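Local coordinates for alpha-glucosidase (PDB 5XFM), which hydrolyses beta-L-arabinopyranosides and alpha-galactosides, as a bifunctional glycoside hydrolase family 97 enzyme that carries a calcium ion, at residues 204-209 and 267-272; 360-365 and 373-378; 159-164 and 189-194; 125-130 and 255-260. The protein carries 1 engineered substitution. All blocks are in the same frame, centred on the assembly; numbering follows the deposited sequence.

Contact 1 (204-209 and 267-272); sequences DGWVLV and DHLKPI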
loop_
_atom_site.group_PDB
_atom_site.type_symbol
_atom_site.label_atom_id
_atom_site.label_comp_id
_atom_site.label_asym_id
_atom_site.label_seq_id
_atom_site.Cartn_x
_atom_site.Cartn_y
_atom_site.Cartn_z
ATOM N N ASP A 204 22.228 -9.019 9.414
ATOM C CA ASP A 204 21.773 -10.233 8.742
ATOM C C ASP A 204 20.559 -10.024 7.832
ATOM O O ASP A 204 19.882 -10.988 7.484
ATOM C CB ASP A 204 21.446 -11.311 9.772
ATOM C CG ASP A 204 22.572 -11.528 10.759
ATOM O OD1 ASP A 204 23.741 -11.479 10.330
ATOM O OD2 ASP A 204 22.288 -11.763 11.953
ATOM N N GLY A 205 20.299 -8.783 7.427
ATOM C CA GLY A 205 19.233 -8.514 6.475
ATOM C C GLY A 205 17.949 -7.869 6.981
ATOM O O GLY A 205 17.970 -7.049 7.892
ATOM N N TRP A 206 16.831 -8.215 6.347
ATOM C CA TRP A 206 15.582 -7.492 6.543
ATOM C C TRP A 206 14.349 -8.393 6.623
ATOM O O TRP A 206 14.273 -9.443 5.971
ATOM C CB TRP A 206 15.385 -6.476 5.409
ATOM C CG TRP A 206 16.538 -5.527 5.217
ATOM C CD1 TRP A 206 17.685 -5.757 4.511
ATOM C CD2 TRP A 206 16.657 -4.202 5.753
ATOM N NE1 TRP A 206 18.503 -4.655 4.566
ATOM C CE2 TRP A 206 17.894 -3.686 5.322
ATOM C CE3 TRP A 206 15.830 -3.399 6.550
ATOM C CZ2 TRP A 206 18.329 -2.402 5.665
ATOM C CZ3 TRP A 206 16.261 -2.126 6.887
ATOM C CH2 TRP A 206 17.502 -1.642 6.446
ATOM N N VAL A 207 13.373 -7.941 7.402
ATOM C CA VAL A 207 12.078 -8.604 7.521
ATOM C C VAL A 207 10.913 -7.603 7.412
ATOM O O VAL A 207 10.898 -6.595 8.094
ATOM C CB VAL A 207 11.962 -9.355 8.852
ATOM C CG1 VAL A 207 10.541 -9.878 9.044
ATOM C CG2 VAL A 207 12.985 -10.496 8.923
ATOM N N LEU A 208 9.947 -7.878 6.543
ATOM C CA LEU A 208 8.724 -7.084 6.454
ATOM C C LEU A 208 7.500 -7.908 6.848
ATOM O O LEU A 208 7.182 -8.911 6.206
ATOM C CB LEU A 208 8.539 -6.547 5.041
ATOM C CG LEU A 208 7.328 -5.635 4.821
ATOM C CD1 LEU A 208 7.536 -4.235 5.416
ATOM C CD2 LEU A 208 6.970 -5.569 3.343
ATOM N N VAL A 209 6.818 -7.481 7.904
ATOM C CA VAL A 209 5.627 -8.166 8.404
ATOM C C VAL A 209 4.354 -7.484 7.909
ATOM O O VAL A 209 4.201 -6.271 8.051
ATOM C CB VAL A 209 5.623 -8.206 9.947
ATOM C CG1 VAL A 209 4.308 -8.726 10.483
ATOM C CG2 VAL A 209 6.797 -9.042 10.457
ATOM N N ASP A 267 18.529 -11.264 2.959
ATOM C CA ASP A 267 19.776 -10.702 3.451
ATOM C C ASP A 267 20.002 -9.330 2.830
ATOM O O ASP A 267 20.936 -8.623 3.196
ATOM C CB ASP A 267 20.960 -11.624 3.137
ATOM C CG ASP A 267 21.043 -11.986 1.663
ATOM O OD1 ASP A 267 20.092 -11.667 0.909
ATOM O OD2 ASP A 267 22.076 -12.556 1.251
ATOM N N HIS A 268 19.132 -8.965 1.893
ATOM C CA HIS A 268 19.187 -7.667 1.224
ATOM C C HIS A 268 17.808 -7.020 1.101
ATOM O O HIS A 268 16.787 -7.642 1.385
ATOM C CB HIS A 268 19.820 -7.804 -0.166
ATOM C CG HIS A 268 21.240 -8.276 -0.141
ATOM N ND1 HIS A 268 21.653 -9.431 -0.772
ATOM C CD2 HIS A 268 22.347 -7.742 0.428
ATOM C CE1 HIS A 268 22.950 -9.593 -0.583
ATOM N NE2 HIS A 268 23.395 -8.583 0.144
ATOM N N LEU A 269 17.791 -5.762 0.677
ATOM C CA LEU A 269 16.553 -5.013 0.543
ATOM C C LEU A 269 15.755 -5.419 -0.696
ATOM O O LEU A 269 14.562 -5.127 -0.790
ATOM C CB LEU A 269 16.853 -3.509 0.520
ATOM C CG LEU A 269 17.055 -2.878 1.904
ATOM C CD1 LEU A 269 17.675 -1.498 1.800
ATOM C CD2 LEU A 269 15.727 -2.807 2.649
ATOM N N LYS A 270 16.417 -6.087 -1.640
ATOM C CA LYS A 270 15.804 -6.461 -2.922
ATOM C C LYS A 270 14.499 -7.280 -2.820
ATOM O O LYS A 270 13.513 -6.957 -3.492
ATOM C CB LYS A 270 16.818 -7.226 -3.781
ATOM C CG LYS A 270 16.270 -7.681 -5.122
ATOM C CD LYS A 270 17.257 -8.580 -5.842
ATOM C CE LYS A 270 16.831 -8.803 -7.283
ATOM N NZ LYS A 270 16.236 -10.150 -7.496
ATOM N N PRO A 271 14.485 -8.354 -2.007
ATOM C CA PRO A 271 13.217 -9.090 -1.895
ATOM C C PRO A 271 12.109 -8.286 -1.206
ATOM O O PRO A 271 10.930 -8.511 -1.473
ATOM C CB PRO A 271 13.601 -10.311 -1.059
ATOM C CG PRO A 271 14.791 -9.856 -0.261
ATOM C CD PRO A 271 15.552 -8.985 -1.206
ATOM N N ILE A 272 12.493 -7.369 -0.326
ATOM C CA ILE A 272 11.549 -6.456 0.316
ATOM C C ILE A 272 10.827 -5.594 -0.711
ATOM O O ILE A 272 9.599 -5.488 -0.710
ATOM C CB ILE A 272 12.262 -5.538 1.317
ATOM C CG1 ILE A 272 13.012 -6.373 2.357
ATOM C CG2 ILE A 272 11.270 -4.619 1.996
ATOM C CD1 ILE A 272 12.100 -7.103 3.311
#
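Trp206 meets Leu269 and Ile272 in a mainly apolar contact between strand 206-212 and the segment 267-272. The indole receives Leu269 on one face. Methyl CD2 of Leu269 sits over the middle of the ring system, 3.6 Å from the centroid of the five-membered ring of Trp206 and 14° off its normal, a CH-pi contact. Branch point CG of Leu269 lies over the same face, 3.5 Å from Trp206 NE1, and CD1 reaches the benzo side near CZ2. Ile272 meets the CB of Trp206 rather than the ring: its CG1, anti to its own carbonyl carbon (chi1 -57°), is 3.9 Å from Trp206 CB. The terminal methyl CD1 of Ile272 lies 3.9 Å from Trp206 CB and 4.0 Å from Leu208 CB, touching both strand residues whose side chains emerge on this side. An alanine at Trp206 would probably leave Leu269 without its aromatic platform and open a gap beside it, although Ile272 would still meet the remaining CB. At the Gly205 end of the strand segment, Gly205 and Asp267 bring their CA atoms to 3.8 Å, and a CB on the glycine would clash with Asp267 CA. Backbone bonds join Trp206 to Gly266 and Leu208 to Thr264 of strand 256-266, while Val207 and Val209 pair on the other side with Phe199 and Cys197. Helix 270-274 thus folds back over the central strands of the antiparallel sheet, with Tyr563 edge-to-face on the indole.

Contact 2 (360-365 and 373-378); sequences LWYSSS and QGPVNR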
loop_
_atom_site.group_PDB
_atom_site.type_symbol
_atom_site.label_atom_id
_atom_site.label_comp_id
_atom_site.label_asym_id
_atom_site.label_seq_id
_atom_site.Cartn_x
_atom_site.Cartn_y
_atom_site.Cartn_z
ATOM N N LEU A 360 -15.399 11.180 -9.374
ATOM C CA LEU A 360 -16.092 12.012 -8.398
ATOM C C LEU A 360 -15.843 11.552 -6.961
ATOM O O LEU A 360 -15.793 10.345 -6.676
ATOM C CB LEU A 360 -17.594 12.044 -8.686
ATOM C CG LEU A 360 -17.986 12.657 -10.031
ATOM C CD1 LEU A 360 -19.499 12.755 -10.159
ATOM C CD2 LEU A 360 -17.340 14.027 -10.191
ATOM N N TRP A 361 -15.666 12.540 -6.078
ATOM C CA TRP A 361 -15.442 12.344 -4.645
ATOM C C TRP A 361 -16.734 12.031 -3.900
ATOM O O TRP A 361 -17.757 12.696 -4.091
ATOM C CB TRP A 361 -14.796 13.596 -4.032
ATOM C CG TRP A 361 -14.303 13.438 -2.608
ATOM C CD1 TRP A 361 -13.022 13.151 -2.213
ATOM C CD2 TRP A 361 -15.064 13.596 -1.398
ATOM N NE1 TRP A 361 -12.946 13.105 -0.838
ATOM C CE2 TRP A 361 -14.183 13.374 -0.316
ATOM C CE3 TRP A 361 -16.401 13.893 -1.125
ATOM C CZ2 TRP A 361 -14.600 13.444 1.012
ATOM C CZ3 TRP A 361 -16.812 13.955 0.192
ATOM C CH2 TRP A 361 -15.915 13.732 1.244
ATOM N N TYR A 362 -16.687 11.000 -3.064
ATOM C CA TYR A 362 -17.776 10.699 -2.140
ATOM C C TYR A 362 -17.234 10.437 -0.748
ATOM O O TYR A 362 -16.134 9.907 -0.604
ATOM C CB TYR A 362 -18.581 9.482 -2.619
ATOM C CG TYR A 362 -19.548 9.770 -3.745
ATOM C CD1 TYR A 362 -19.108 9.868 -5.058
ATOM C CD2 TYR A 362 -20.908 9.936 -3.492
ATOM C CE1 TYR A 362 -19.993 10.134 -6.090
ATOM C CE2 TYR A 362 -21.799 10.203 -4.518
ATOM C CZ TYR A 362 -21.334 10.302 -5.812
ATOM O OH TYR A 362 -22.214 10.566 -6.833
ATOM N N SER A 363 -18.001 10.786 0.282
ATOM C CA SER A 363 -17.685 10.291 1.615
ATOM C C SER A 363 -18.328 8.923 1.781
ATOM O O SER A 363 -19.481 8.718 1.390
ATOM C CB SER A 363 -18.164 11.241 2.716
ATOM O OG SER A 363 -17.703 10.804 3.994
ATOM N N SER A 364 -17.578 7.982 2.340
ATOM C CA SER A 364 -18.153 6.699 2.716
ATOM C C SER A 364 -19.101 6.922 3.873
ATOM O O SER A 364 -19.989 6.113 4.137
ATOM C CB SER A 364 -17.068 5.711 3.127
ATOM O OG SER A 364 -16.595 6.026 4.422
ATOM N N SER A 365 -18.898 8.044 4.552
ATOM C CA SER A 365 -19.458 8.268 5.877
ATOM C C SER A 365 -20.947 8.563 5.891
ATOM O O SER A 365 -21.459 9.428 5.170
ATOM C CB SER A 365 -18.694 9.386 6.590
ATOM O OG SER A 365 -18.907 10.639 5.970
ATOM N N GLN A 373 -18.429 17.588 4.661
ATOM C CA GLN A 373 -18.075 17.618 3.241
ATOM C C GLN A 373 -18.747 16.512 2.369
ATOM O O GLN A 373 -18.683 15.312 2.641
ATOM C CB GLN A 373 -16.547 17.627 3.103
ATOM C CG GLN A 373 -15.717 17.479 4.361
ATOM C CD GLN A 373 -14.285 17.232 3.949
ATOM O OE1 GLN A 373 -13.738 17.863 3.018
ATOM N NE2 GLN A 373 -13.621 16.419 4.731
ATOM N N GLY A 374 -19.409 16.957 1.304
ATOM C CA GLY A 374 -20.308 16.083 0.583
ATOM C C GLY A 374 -19.797 15.696 -0.782
ATOM O O GLY A 374 -18.769 16.198 -1.226
ATOM N N PRO A 375 -20.527 14.798 -1.457
ATOM C CA PRO A 375 -21.776 14.260 -0.902
ATOM C C PRO A 375 -21.568 13.208 0.198
ATOM O O PRO A 375 -20.718 12.326 0.058
ATOM C CB PRO A 375 -22.454 13.634 -2.124
ATOM C CG PRO A 375 -21.344 13.329 -3.065
ATOM C CD PRO A 375 -20.258 14.327 -2.824
ATOM N N VAL A 376 -22.346 13.324 1.275
ATOM C CA VAL A 376 -22.361 12.341 2.357
ATOM C C VAL A 376 -23.615 11.476 2.225
ATOM O O VAL A 376 -24.578 11.883 1.572
ATOM C CB VAL A 376 -22.338 12.999 3.767
ATOM C CG1 VAL A 376 -20.960 13.586 4.083
ATOM C CG2 VAL A 376 -23.435 14.055 3.899
ATOM N N ASN A 377 -23.578 10.279 2.817
ATOM C CA ASN A 377 -24.742 9.387 2.884
ATOM C C ASN A 377 -25.187 8.837 1.541
ATOM O O ASN A 377 -26.348 8.456 1.371
ATOM C CB ASN A 377 -25.919 10.110 3.547
ATOM C CG ASN A 377 -25.585 10.597 4.929
ATOM O OD1 ASN A 377 -24.840 9.942 5.652
ATOM N ND2 ASN A 377 -26.071 11.782 5.282
ATOM N N ARG A 378 -24.260 8.772 0.594
ATOM C CA ARG A 378 -24.562 8.182 -0.693
ATOM C C ARG A 378 -23.866 6.825 -0.911
ATOM O O ARG A 378 -24.063 6.202 -1.948
ATOM C CB ARG A 378 -24.178 9.156 -1.816
ATOM C CG ARG A 378 -25.000 10.451 -1.847
ATOM C CD ARG A 378 -26.499 10.179 -1.933
ATOM N NE ARG A 378 -27.307 11.392 -1.805
ATOM C CZ ARG A 378 -27.775 12.114 -2.823
ATOM N NH1 ARG A 378 -27.527 11.762 -4.080
ATOM N NH2 ARG A 378 -28.502 13.196 -2.583
HETATM O O HOH W 1 -21.514 9.562 -0.133
#
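Trp361 turns the rim of its indole to the backbone of the loop 373-378, with CZ3 3.4 Å from Gln373 O, near the ring plane. Trp361 O lies 3.2 Å from Pro375 CD. Next along the strand, Tyr362 has CG anti to its carbonyl carbon (chi1 -78°), which brings its ring to Pro375: CG of the proline, which follows a cis peptide bond, stands over one face, 3.8 Å from the ring centroid of Tyr362, a CH-pi contact 30° off the normal. Arg378 CB comes to the edge of this phenol ring near CE2, and the guanidinium runs on to a salt bridge with Glu388. Ser363 N donates to Pro375 O at 3.1 Å, nearly straight at the hydrogen (167°), and Ser363 CB packs on Val376 CG1 at 3.9 Å. Water 1 accepts a bond from Arg378 N and donates to Ser363 O and Pro375 O, so Pro375 O is gripped by two donors. Beyond the strand, Ser365 O accepts from Asn377 N at 3.3 Å. The loop is therefore tied, largely through main-chain atoms, to the C-terminal end of strand 357-363, where TIM-barrel glycosidases form their active sites, while the rings of Trp361, Tyr362 and Pro375 pack alongside, at the 361-362 end.

Contact 3 (159-164 and 189-194); sequences QSDAMI and YGHGYT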
loop_
_atom_site.group_PDB
_atom_site.type_symbol
_atom_site.label_atom_id
_atom_site.label_comp_id
_atom_site.label_asym_id
_atom_site.label_seq_id
_atom_site.Cartn_x
_atom_site.Cartn_y
_atom_site.Cartn_z
ATOM N N GLN A 159 -0.267 3.092 15.198
ATOM C CA GLN A 159 -1.711 3.201 15.091
ATOM C C GLN A 159 -2.193 4.308 16.038
ATOM O O GLN A 159 -1.761 4.375 17.188
ATOM C CB GLN A 159 -2.376 1.858 15.411
ATOM C CG GLN A 159 -3.888 1.919 15.551
ATOM C CD GLN A 159 -4.598 2.223 14.247
ATOM O OE1 GLN A 159 -4.386 3.273 13.638
ATOM N NE2 GLN A 159 -5.474 1.319 13.828
ATOM N N SER A 160 -3.081 5.179 15.568
ATOM C CA SER A 160 -3.512 6.315 16.387
ATOM C C SER A 160 -4.594 5.927 17.393
ATOM O O SER A 160 -5.068 4.794 17.400
ATOM C CB SER A 160 -4.018 7.466 15.504
ATOM O OG SER A 160 -5.272 7.163 14.901
ATOM N N ASP A 161 -4.963 6.870 18.256
ATOM C CA ASP A 161 -6.176 6.731 19.050
ATOM C C ASP A 161 -7.354 6.683 18.090
ATOM O O ASP A 161 -7.217 7.027 16.912
ATOM C CB ASP A 161 -6.359 7.890 20.038
ATOM C CG ASP A 161 -5.236 7.989 21.051
ATOM O OD1 ASP A 161 -4.865 6.949 21.634
ATOM O OD2 ASP A 161 -4.734 9.115 21.267
ATOM N N ALA A 162 -8.496 6.221 18.583
ATOM C CA ALA A 162 -9.710 6.218 17.789
ATOM C C ALA A 162 -10.444 7.540 17.970
ATOM O O ALA A 162 -10.432 8.108 19.061
ATOM C CB ALA A 162 -10.604 5.045 18.173
ATOM N N MET A 163 -11.080 8.013 16.898
ATOM C CA MET A 163 -11.967 9.188 16.926
ATOM C C MET A 163 -11.238 10.504 17.244
ATOM O O MET A 163 -11.821 11.399 17.848
ATOM C CB MET A 163 -13.106 9.003 17.943
ATOM C CG MET A 163 -13.759 7.620 17.954
ATOM S SD MET A 163 -14.140 6.980 16.323
ATOM C CE MET A 163 -15.257 8.224 15.673
ATOM N N ILE A 164 -9.971 10.619 16.862
ATOM C CA ILE A 164 -9.283 11.904 16.929
ATOM C C ILE A 164 -9.057 12.411 15.508
ATOM O O ILE A 164 -9.582 11.837 14.552
ATOM C CB ILE A 164 -7.935 11.819 17.677
ATOM C CG1 ILE A 164 -6.979 10.874 16.949
ATOM C CG2 ILE A 164 -8.145 11.384 19.126
ATOM C CD1 ILE A 164 -5.548 10.950 17.439
ATOM N N TYR A 189 0.954 6.366 20.455
ATOM C CA TYR A 189 -0.366 6.413 21.098
ATOM C C TYR A 189 -0.649 5.247 22.046
ATOM O O TYR A 189 -1.697 5.216 22.693
ATOM C CB TYR A 189 -1.481 6.453 20.054
ATOM C CG TYR A 189 -1.405 7.579 19.054
ATOM C CD1 TYR A 189 -0.640 7.458 17.897
ATOM C CD2 TYR A 189 -2.116 8.755 19.253
ATOM C CE1 TYR A 189 -0.580 8.486 16.970
ATOM C CE2 TYR A 189 -2.060 9.789 18.335
ATOM C CZ TYR A 189 -1.293 9.648 17.195
ATOM O OH TYR A 189 -1.235 10.676 16.276
ATOM N N GLY A 190 0.264 4.286 22.121
ATOM C CA GLY A 190 0.033 3.092 22.916
ATOM C C GLY A 190 -0.921 2.098 22.269
ATOM O O GLY A 190 -1.619 1.349 22.962
ATOM N N HIS A 191 -0.981 2.091 20.941
ATOM C CA HIS A 191 -1.837 1.123 20.260
ATOM C C HIS A 191 -1.076 0.308 19.215
ATOM O O HIS A 191 -1.670 -0.210 18.272
ATOM C CB HIS A 191 -3.030 1.835 19.618
ATOM C CG HIS A 191 -3.888 2.575 20.599
ATOM N ND1 HIS A 191 -4.559 1.946 21.626
ATOM C CD2 HIS A 191 -4.184 3.892 20.711
ATOM C CE1 HIS A 191 -5.227 2.843 22.330
ATOM N NE2 HIS A 191 -5.018 4.032 21.795
ATOM N N GLY A 192 0.232 0.167 19.404
ATOM C CA GLY A 192 1.066 -0.556 18.460
ATOM C C GLY A 192 1.184 0.109 17.099
ATOM O O GLY A 192 1.124 1.328 16.987
ATOM N N TYR A 193 1.340 -0.695 16.054
ATOM C CA TYR A 193 1.716 -0.177 14.740
ATOM C C TYR A 193 0.886 -0.789 13.617
ATOM O O TYR A 193 0.503 -1.956 13.686
ATOM C CB TYR A 193 3.199 -0.444 14.493
ATOM C CG TYR A 193 4.054 -0.103 15.687
ATOM C CD1 TYR A 193 4.539 1.182 15.874
ATOM C CD2 TYR A 193 4.352 -1.064 16.645
ATOM C CE1 TYR A 193 5.311 1.494 16.972
ATOM C CE2 TYR A 193 5.120 -0.757 17.748
ATOM C CZ TYR A 193 5.596 0.521 17.906
ATOM O OH TYR A 193 6.364 0.823 18.997
ATOM N N THR A 194 0.608 -0.010 12.581
ATOM C CA THR A 194 -0.150 -0.547 11.457
ATOM C C THR A 194 0.773 -1.140 10.398
ATOM O O THR A 194 1.913 -0.694 10.231
ATOM C CB THR A 194 -1.062 0.511 10.808
ATOM O OG1 THR A 194 -0.273 1.584 10.284
ATOM C CG2 THR A 194 -2.065 1.023 11.819
HETATM O O HOH W 2 0.240 3.527 18.809
HETATM O O HOH W 3 -3.180 7.518 23.622
#
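Tyr189 lays one ring face over the backbone of Ser160, whose CA stands 3.6 Å from the ring centroid of Tyr189, 18° off the normal and displaced toward the rim. CG of Tyr189, anti to its own carbonyl carbon, sets the ring there. At the ring edge, close to its plane, Asp161 OD2 is 3.3 Å from Tyr189 CD2, with the carboxylate turned 83° to the ring. Ile164 CD1 touches CE2 obliquely, and the phenol hydroxyl is hydrogen-bonded to Glu175. The imidazole of His191 has Asp161 OD1 in its plane: NE2 of His191 donates to that oxygen at 2.9 Å, a weak bond bent to 130°. Away from the rings, Gln159 N bonds Gly192 O at 2.9 Å, and Thr194 CG2 packs 3.7 Å from Gln159 CB. A leucine in place of Tyr189 would probably lose the flat cover over Ser160 CA and leave Glu175 without its phenol partner. Water 2 donates to Gln159 O and Gly192 O and accepts from His191 N, while water 3 donates to Asp161 OD1 and Tyr189 O. Asp161 OD1 thus gathers a weak imidazole bond and a water, which may favour a charged carboxylate; ring packing, polar bonds and bridging water together fasten the two loops.

Contact 4 (125-130 and 255-260); sequences RYTLPH and PGATPW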
loop_
_atom_site.group_PDB
_atom_site.type_symbol
_atom_site.label_atom_id
_atom_site.label_comp_id
_atom_site.label_asym_id
_atom_site.label_seq_id
_atom_site.Cartn_x
_atom_site.Cartn_y
_atom_site.Cartn_z
ATOM N N ARG A 125 -1.589 -19.125 7.376
ATOM C CA ARG A 125 -2.925 -18.853 7.889
ATOM C C ARG A 125 -3.469 -20.033 8.669
ATOM O O ARG A 125 -2.925 -21.137 8.611
ATOM C CB ARG A 125 -3.886 -18.491 6.752
ATOM C CG ARG A 125 -4.224 -19.640 5.819
ATOM C CD ARG A 125 -5.462 -19.327 4.987
ATOM N NE ARG A 125 -5.671 -20.336 3.954
ATOM C CZ ARG A 125 -6.532 -20.221 2.948
ATOM N NH1 ARG A 125 -7.276 -19.127 2.814
ATOM N NH2 ARG A 125 -6.639 -21.201 2.063
ATOM N N TYR A 126 -4.523 -19.782 9.435
ATOM C CA TYR A 126 -5.191 -20.843 10.170
ATOM C C TYR A 126 -6.440 -21.305 9.427
ATOM O O TYR A 126 -7.098 -20.509 8.759
ATOM C CB TYR A 126 -5.575 -20.372 11.571
ATOM C CG TYR A 126 -4.448 -19.772 12.372
ATOM C CD1 TYR A 126 -4.235 -18.401 12.375
ATOM C CD2 TYR A 126 -3.604 -20.571 13.139
ATOM C CE1 TYR A 126 -3.219 -17.836 13.112
ATOM C CE2 TYR A 126 -2.578 -20.015 13.878
ATOM C CZ TYR A 126 -2.390 -18.643 13.861
ATOM O OH TYR A 126 -1.378 -18.068 14.595
ATOM N N THR A 127 -6.779 -22.581 9.563
ATOM C CA THR A 127 -8.066 -23.077 9.087
ATOM C C THR A 127 -8.843 -23.676 10.255
ATOM O O THR A 127 -8.252 -24.230 11.186
ATOM C CB THR A 127 -7.914 -24.121 7.956
ATOM O OG1 THR A 127 -7.086 -25.210 8.390
ATOM C CG2 THR A 127 -7.297 -23.485 6.717
ATOM N N LEU A 128 -10.163 -23.531 10.212
ATOM C CA LEU A 128 -11.051 -24.119 11.208
ATOM C C LEU A 128 -12.130 -24.940 10.512
ATOM O O LEU A 128 -12.891 -24.412 9.703
ATOM C CB LEU A 128 -11.702 -23.039 12.075
ATOM C CG LEU A 128 -10.840 -22.212 13.025
ATOM C CD1 LEU A 128 -11.548 -20.923 13.338
ATOM C CD2 LEU A 128 -10.594 -22.995 14.308
ATOM N N PRO A 129 -12.196 -26.239 10.822
ATOM C CA PRO A 129 -13.188 -27.120 10.201
ATOM C C PRO A 129 -14.544 -27.041 10.898
ATOM O O PRO A 129 -14.637 -26.488 11.997
ATOM C CB PRO A 129 -12.568 -28.508 10.377
ATOM C CG PRO A 129 -11.832 -28.392 11.679
ATOM C CD PRO A 129 -11.301 -26.973 11.736
ATOM N N HIS A 130 -15.583 -27.578 10.265
ATOM C CA HIS A 130 -16.851 -27.793 10.951
ATOM C C HIS A 130 -16.671 -28.867 12.025
ATOM O O HIS A 130 -16.247 -29.980 11.723
ATOM C CB HIS A 130 -17.946 -28.214 9.971
ATOM C CG HIS A 130 -19.309 -28.292 10.586
ATOM N ND1 HIS A 130 -19.705 -29.342 11.388
ATOM C CD2 HIS A 130 -20.383 -27.473 10.486
ATOM C CE1 HIS A 130 -20.953 -29.151 11.779
ATOM N NE2 HIS A 130 -21.389 -28.025 11.243
ATOM N N PRO A 255 -16.724 -24.592 7.486
ATOM C CA PRO A 255 -15.275 -24.393 7.631
ATOM C C PRO A 255 -14.803 -23.040 7.097
ATOM O O PRO A 255 -15.312 -22.567 6.081
ATOM C CB PRO A 255 -14.682 -25.547 6.812
ATOM C CG PRO A 255 -15.724 -25.851 5.791
ATOM C CD PRO A 255 -17.042 -25.630 6.486
ATOM N N GLY A 256 -13.846 -22.430 7.792
ATOM C CA GLY A 256 -13.325 -21.124 7.415
ATOM C C GLY A 256 -11.837 -20.948 7.681
ATOM O O GLY A 256 -11.137 -21.910 8.018
ATOM N N ALA A 257 -11.350 -19.717 7.528
ATOM C CA ALA A 257 -9.928 -19.437 7.695
ATOM C C ALA A 257 -9.652 -17.990 8.123
ATOM O O ALA A 257 -10.511 -17.116 7.994
ATOM C CB ALA A 257 -9.175 -19.750 6.395
ATOM N N THR A 258 -8.447 -17.755 8.642
ATOM C CA THR A 258 -7.964 -16.411 8.905
ATOM C C THR A 258 -7.319 -15.892 7.626
ATOM O O THR A 258 -7.048 -16.669 6.714
ATOM C CB THR A 258 -6.929 -16.370 10.051
ATOM O OG1 THR A 258 -5.686 -16.912 9.601
ATOM C CG2 THR A 258 -7.419 -17.139 11.254
ATOM N N PRO A 259 -7.104 -14.573 7.531
ATOM C CA PRO A 259 -6.278 -14.033 6.445
ATOM C C PRO A 259 -4.836 -14.529 6.518
ATOM O O PRO A 259 -4.461 -15.227 7.464
ATOM C CB PRO A 259 -6.337 -12.522 6.671
ATOM C CG PRO A 259 -7.569 -12.296 7.476
ATOM C CD PRO A 259 -7.737 -13.511 8.328
ATOM N N TRP A 260 -4.037 -14.185 5.516
ATOM C CA TRP A 260 -2.644 -14.600 5.485
ATOM C C TRP A 260 -1.763 -13.611 6.255
ATOM O O TRP A 260 -1.851 -12.403 6.050
ATOM C CB TRP A 260 -2.158 -14.727 4.042
ATOM C CG TRP A 260 -2.901 -15.768 3.249
ATOM C CD1 TRP A 260 -4.041 -15.579 2.514
ATOM C CD2 TRP A 260 -2.565 -17.157 3.118
ATOM N NE1 TRP A 260 -4.433 -16.763 1.935
ATOM C CE2 TRP A 260 -3.543 -17.746 2.285
ATOM C CE3 TRP A 260 -1.533 -17.959 3.614
ATOM C CZ2 TRP A 260 -3.518 -19.097 1.942
ATOM C CZ3 TRP A 260 -1.511 -19.305 3.271
ATOM C CH2 TRP A 260 -2.500 -19.858 2.445
HETATM O O HOH W 4 -7.904 -17.147 4.317
#
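Leu128 and Gly256 form an antiparallel hydrogen-bonded pair, each N donating to the other's O at 2.9 Å, and Thr127 faces Ala257 in the adjoining non-hydrogen-bonded pair. Thr258 N also donates to Tyr126 O at 3.1 Å. In the return direction a side chain replaces the backbone carbonyl: Tyr126 N donates almost straight (177°) to Thr258 OG1, which itself donates to Pro259 O. With chi1 at 73°, OG1 of Thr258 lies between its own N and carbonyl carbon, while its methyl CG2 packs 3.7 Å from Tyr126 CB. Arg125 packs over Trp260. The arginine chain, extended from CG to NE, runs over one indole face; CG is 3.7 Å from the centroid of the six-membered ring of Trp260, and NE lies 3.2 Å from Trp260 CZ2. The guanidinium is tilted only 21° from the indole plane, and its NH1 gives a bond to water 4, which passes one on to Thr258 O. Strand 121-128 is thereby joined to the beginning of strand 256-266, with strand 110-117 on its other flank through Arg125 to Ile114 and Thr127 to Gly112; Tyr126 reaches across to strands 47-59 and 136-147 of the second antiparallel sheet.

Contacts 1, 3 and 4 belong to the N-terminal region of the protein, whereas contact 2 lies in the TIM-barrel region, its centre 40 Å from that of contact 1 and on the opposite side of the chain's centre. Contacts 1 and 4 share a sheet: strand 256-266 is joined near its start to strand 121-128 in contact 4 and leads on to the helix of contact 1. Contact 3, nested in the loop closed by contact 4, links connections between strands. Contacts 1 and 2 are buried, 3 and 4 partly so. Contact 1 relies on apolar packing. Ring packing, backbone bonds and bridging water recur in the others; contact 4 adds a strand pairing, whereas in contacts 2 and 3 they join loops to a strand end or to each other.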